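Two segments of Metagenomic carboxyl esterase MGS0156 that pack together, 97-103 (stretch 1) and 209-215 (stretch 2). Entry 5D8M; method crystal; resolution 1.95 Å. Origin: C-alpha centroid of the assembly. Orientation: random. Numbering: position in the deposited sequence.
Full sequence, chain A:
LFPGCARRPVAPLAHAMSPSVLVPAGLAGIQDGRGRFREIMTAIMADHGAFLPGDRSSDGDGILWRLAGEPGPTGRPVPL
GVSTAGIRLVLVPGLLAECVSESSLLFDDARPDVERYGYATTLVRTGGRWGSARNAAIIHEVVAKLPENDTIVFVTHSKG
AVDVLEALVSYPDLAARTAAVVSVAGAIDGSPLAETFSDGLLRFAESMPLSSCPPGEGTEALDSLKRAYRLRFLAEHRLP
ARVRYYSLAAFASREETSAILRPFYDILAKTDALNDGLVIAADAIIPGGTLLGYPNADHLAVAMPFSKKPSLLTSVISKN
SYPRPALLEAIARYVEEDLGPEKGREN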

ATOM      1  N   ALA A  97      -5.521   8.879   6.578  1.00 11.81           N
ATOM      2  CA  ALA A  97      -4.125   9.250   6.832  1.00 11.26           C
ATOM      3  C   ALA A  97      -4.017  10.752   7.085  1.00 15.83           C
ATOM      4  O   ALA A  97      -3.311  11.220   8.010  1.00 13.64           O
ATOM      5  CB  ALA A  97      -3.239   8.817   5.666  1.00 10.04           C
ATOM      6  N   GLU A  98      -4.791  11.502   6.312  1.00 12.85           N
ATOM      7  CA  GLU A  98      -4.793  12.951   6.440  1.00 14.16           C
ATOM      8  C   GLU A  98      -5.220  13.371   7.832  1.00 12.95           C
ATOM      9  O   GLU A  98      -4.703  14.343   8.379  1.00 14.86           O
ATOM     10  CB  GLU A  98      -5.721  13.582   5.394  1.00 14.03           C
ATOM     11  CG  GLU A  98      -5.674  15.115   5.384  1.00 15.04           C
ATOM     12  CD  GLU A  98      -6.699  15.717   4.426  1.00 17.14           C
ATOM     13  OE1 GLU A  98      -7.772  15.093   4.224  1.00 18.99           O
ATOM     14  OE2 GLU A  98      -6.437  16.812   3.889  1.00 17.31           O
ATOM     15  N   CYS A  99      -6.165  12.626   8.410  1.00 12.00           N
ATOM     16  CA  CYS A  99      -6.704  12.948   9.723  1.00 13.88           C
ATOM     17  C   CYS A  99      -5.705  12.718  10.873  1.00 15.58           C
ATOM     18  O   CYS A  99      -5.846  13.293  11.960  1.00 19.04           O
ATOM     19  CB  CYS A  99      -7.974  12.113   9.966  1.00 17.42           C
ATOM     20  SG  CYS A  99      -9.181  12.232   8.590  1.00 21.71           S
ATOM     21  N   VAL A 100      -4.714  11.862  10.668  1.00 13.90           N
ATOM     22  CA  VAL A 100      -3.746  11.610  11.734  1.00 19.00           C
ATOM     23  C   VAL A 100      -2.372  12.169  11.372  1.00 16.53           C
ATOM     24  O   VAL A 100      -1.365  11.718  11.907  1.00 16.28           O
ATOM     25  CB  VAL A 100      -3.629  10.081  12.076  1.00 17.65           C
ATOM     26  CG1 VAL A 100      -4.964   9.569  12.655  1.00 21.29           C
ATOM     27  CG2 VAL A 100      -3.208   9.259  10.874  1.00 15.14           C
ATOM     28  N   SER A 101      -2.338  13.161  10.477  1.00 13.47           N
ATOM     29  CA  SER A 101      -1.064  13.713  10.013  1.00 16.98           C
ATOM     30  C   SER A 101      -0.177  14.264  11.132  1.00 15.33           C
ATOM     31  O   SER A 101       1.033  14.298  10.983  1.00 16.57           O
ATOM     32  CB  SER A 101      -1.288  14.816   8.978  1.00 14.06           C
ATOM     33  OG  SER A 101      -1.952  15.917   9.560  1.00 14.90           O
ATOM     34  N   GLU A 102      -0.763  14.681  12.250  1.00 16.38           N
ATOM     35  CA  GLU A 102       0.041  15.169  13.381  1.00 20.42           C
ATOM     36  C   GLU A 102       0.845  14.058  14.054  1.00 20.66           C
ATOM     37  O   GLU A 102       1.868  14.316  14.692  1.00 20.70           O
ATOM     38  CB  GLU A 102      -0.855  15.841  14.420  1.00 29.43           C
ATOM     39  CG  GLU A 102      -1.345  17.205  14.014  1.00 43.08           C
ATOM     40  CD  GLU A 102      -0.266  18.262  14.118  1.00 58.18           C
ATOM     41  OE1 GLU A 102       0.050  18.889  13.084  1.00 62.56           O
ATOM     42  OE2 GLU A 102       0.256  18.475  15.239  1.00 64.23           O
ATOM     43  N   SER A 103       0.361  12.827  13.916  1.00 17.62           N
ATOM     44  CA  SER A 103       0.960  11.664  14.558  1.00 18.34           C
ATOM     45  C   SER A 103       1.738  10.810  13.566  1.00 16.37           C
ATOM     46  O   SER A 103       2.663  10.093  13.949  1.00 18.68           O
ATOM     47  CB  SER A 103      -0.128  10.794  15.223  1.00 18.64           C
ATOM     48  OG  SER A 103      -1.002  11.587  15.993  1.00 20.56           O
ATOM     49  N   PRO A 209     -16.582  17.285  12.136  1.00 32.18           N
ATOM     50  CA  PRO A 209     -15.514  18.289  12.060  1.00 30.37           C
ATOM     51  C   PRO A 209     -14.219  17.805  12.709  1.00 32.29           C
ATOM     52  O   PRO A 209     -14.209  17.398  13.866  1.00 32.72           O
ATOM     53  CB  PRO A 209     -16.102  19.482  12.820  1.00 31.34           C
ATOM     54  CG  PRO A 209     -17.093  18.871  13.743  1.00 35.69           C
ATOM     55  CD  PRO A 209     -17.687  17.714  13.010  1.00 32.13           C
ATOM     56  N   LEU A 210     -13.138  17.843  11.940  1.00 30.29           N
ATOM     57  CA  LEU A 210     -11.811  17.473  12.420  1.00 25.25           C
ATOM     58  C   LEU A 210     -10.832  18.540  11.948  1.00 27.53           C
ATOM     59  O   LEU A 210     -10.918  19.010  10.801  1.00 25.01           O
ATOM     60  CB  LEU A 210     -11.398  16.092  11.908  1.00 23.02           C
ATOM     61  CG  LEU A 210     -12.236  14.846  12.274  1.00 24.91           C
ATOM     62  CD1 LEU A 210     -11.762  13.654  11.484  1.00 22.87           C
ATOM     63  CD2 LEU A 210     -12.177  14.530  13.773  1.00 30.09           C
ATOM     64  N   SER A 211      -9.907  18.924  12.816  1.00 25.49           N
ATOM     65  CA  SER A 211      -9.014  20.035  12.500  1.00 26.75           C
ATOM     66  C   SER A 211      -7.884  19.630  11.540  1.00 22.88           C
ATOM     67  O   SER A 211      -7.130  20.486  11.078  1.00 22.38           O
ATOM     68  CB  SER A 211      -8.421  20.617  13.791  1.00 31.20           C
ATOM     69  OG  SER A 211      -7.666  19.634  14.480  1.00 35.09           O
ATOM     70  N   SER A 212      -7.777  18.340  11.229  1.00 21.20           N
ATOM     71  CA  SER A 212      -6.698  17.870  10.361  1.00 20.46           C
ATOM     72  C   SER A 212      -7.155  17.299   9.017  1.00 21.54           C
ATOM     73  O   SER A 212      -6.326  16.994   8.173  1.00 21.23           O
ATOM     74  CB  SER A 212      -5.859  16.818  11.081  1.00 32.24           C
ATOM     75  OG  SER A 212      -4.953  17.452  11.979  1.00 42.05           O
ATOM     76  N   CYS A 213      -8.454  17.144   8.808  1.00 19.04           N
ATOM     77  CA  CYS A 213      -8.921  16.660   7.502  1.00 18.21           C
ATOM     78  C   CYS A 213     -10.332  17.168   7.228  1.00 18.88           C
ATOM     79  O   CYS A 213     -11.184  17.195   8.117  1.00 19.71           O
ATOM     80  CB  CYS A 213      -8.838  15.111   7.418  1.00 20.43           C
ATOM     81  SG  CYS A 213      -9.808  14.221   8.662  1.00 27.66           S
ATOM     82  N   PRO A 214     -10.575  17.629   5.997  1.00 19.03           N
ATOM     83  CA  PRO A 214     -11.898  18.153   5.644  1.00 20.25           C
ATOM     84  C   PRO A 214     -12.892  16.990   5.563  1.00 20.11           C
ATOM     85  O   PRO A 214     -12.464  15.872   5.335  1.00 18.86           O
ATOM     86  CB  PRO A 214     -11.670  18.800   4.262  1.00 20.77           C
ATOM     87  CG  PRO A 214     -10.525  18.012   3.694  1.00 19.40           C
ATOM     88  CD  PRO A 214      -9.636  17.655   4.862  1.00 18.61           C
ATOM     89  N   PRO A 215     -14.190  17.254   5.748  1.00 21.72           N
ATOM     90  CA  PRO A 215     -15.211  16.210   5.614  1.00 22.20           C
ATOM     91  C   PRO A 215     -15.418  15.745   4.173  1.00 21.92           C
ATOM     92  O   PRO A 215     -15.167  16.506   3.228  1.00 22.24           O
ATOM     93  CB  PRO A 215     -16.475  16.893   6.122  1.00 24.73           C
ATOM     94  CG  PRO A 215     -16.232  18.366   5.850  1.00 31.14           C
ATOM     95  CD  PRO A 215     -14.767  18.576   6.068  1.00 23.61           C
TER
HETATM   96  O   HOH W   1     -10.471  14.425   3.992  1.00 14.67           O
HETATM   97  O   HOH W   2      -3.500  17.096   8.032  1.00 20.08           O

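The contact between the two stretches is small, burying 301 Å² with both sides summed, and it is fastened by one covalent bond. Cys-99 SG lies 2.1 Å from Cys-213 SG, the length expected of a disulfide, and the chi3 angle of 98° is close to the right angle that a relaxed S–S bond prefers. The backbones meet at the same place: the CA atoms of Cys-99 and Cys-213 are 4.9 Å apart, the point of register between segments that are more than a hundred residues apart in sequence.

The two halves of the bridge are presented differently. At Cys-213 the CA-to-CB bond points toward stretch 1 and chi1 is 59° (p); at Cys-99 that bond runs sideways, and chi1 of -51° (m) places the sulfur within bonding distance. Cysteine suits both positions for the plain reason that no other standard side chain can make this link. Its sulfur also offers an apolar surface, and Leu-210 CD1 rests 4.1 Å from Cys-99 SG, a modest contact at the margin of the interface.

Ser-212 has the most area covered by the opposite stretch, 74 Å², followed by Cys-99 with 64 Å². Although its CA-to-CB bond points toward stretch 1, Ser-212 makes no direct hydrogen bond across the interface. Its CB packs 3.6 Å from Cys-99 O, while its OG stays 4.1 Å from both Ser-101 OG and Glu-102 CG, too far for the hydroxyl pair to bond. A small side chain fits this close passage of backbone and carbonyl. The main-chain oxygens come nearer still: Glu-98 O and Ser-212 O are 3.1 Å apart, but both are acceptors, so their proximity supplies no hydrogen bond.

Water supplies the polar link here. Water 2 donates to Ser-212 O at 2.8 Å and is hydrogen-bonded to Ser-101 OG at 2.5 Å, joining the stretches beside the paired carbonyls. The p rotamer of Ser-101, with chi1 at 65°, places its hydroxyl within reach of this water.

Glu-98, with 55 Å² covered, flanks the disulfide. Its CA-to-CB bond points toward stretch 2, and chi1 and chi2, both -175° (t), extend the chain so that OE1 comes 3.4 Å from Cys-213 CB and 3.2 Å from Pro-214 CD. These are packing contacts with carbon. Water 1 completes the arrangement by donating to both Glu-98 OE1 and Pro-214 O, each at 2.8 Å. A long acidic side chain can thus lie against carbon while OE1 accepts a hydrogen bond from water 1; both carboxylate oxygens are also hydrogen-bonded elsewhere in the structure, which helps make its burial tolerable.

Within stretch 1, Val-100 N donates to Ala-97 O at 3.1 Å, bracketing the short 3-10 segment that carries Glu-98 and Cys-99. Ser-101 N adds a weak bond to Glu-98 O at 3.4 Å. Across the interface, then, the disulfide is the covalent tie, supported by close packing and two bridging waters.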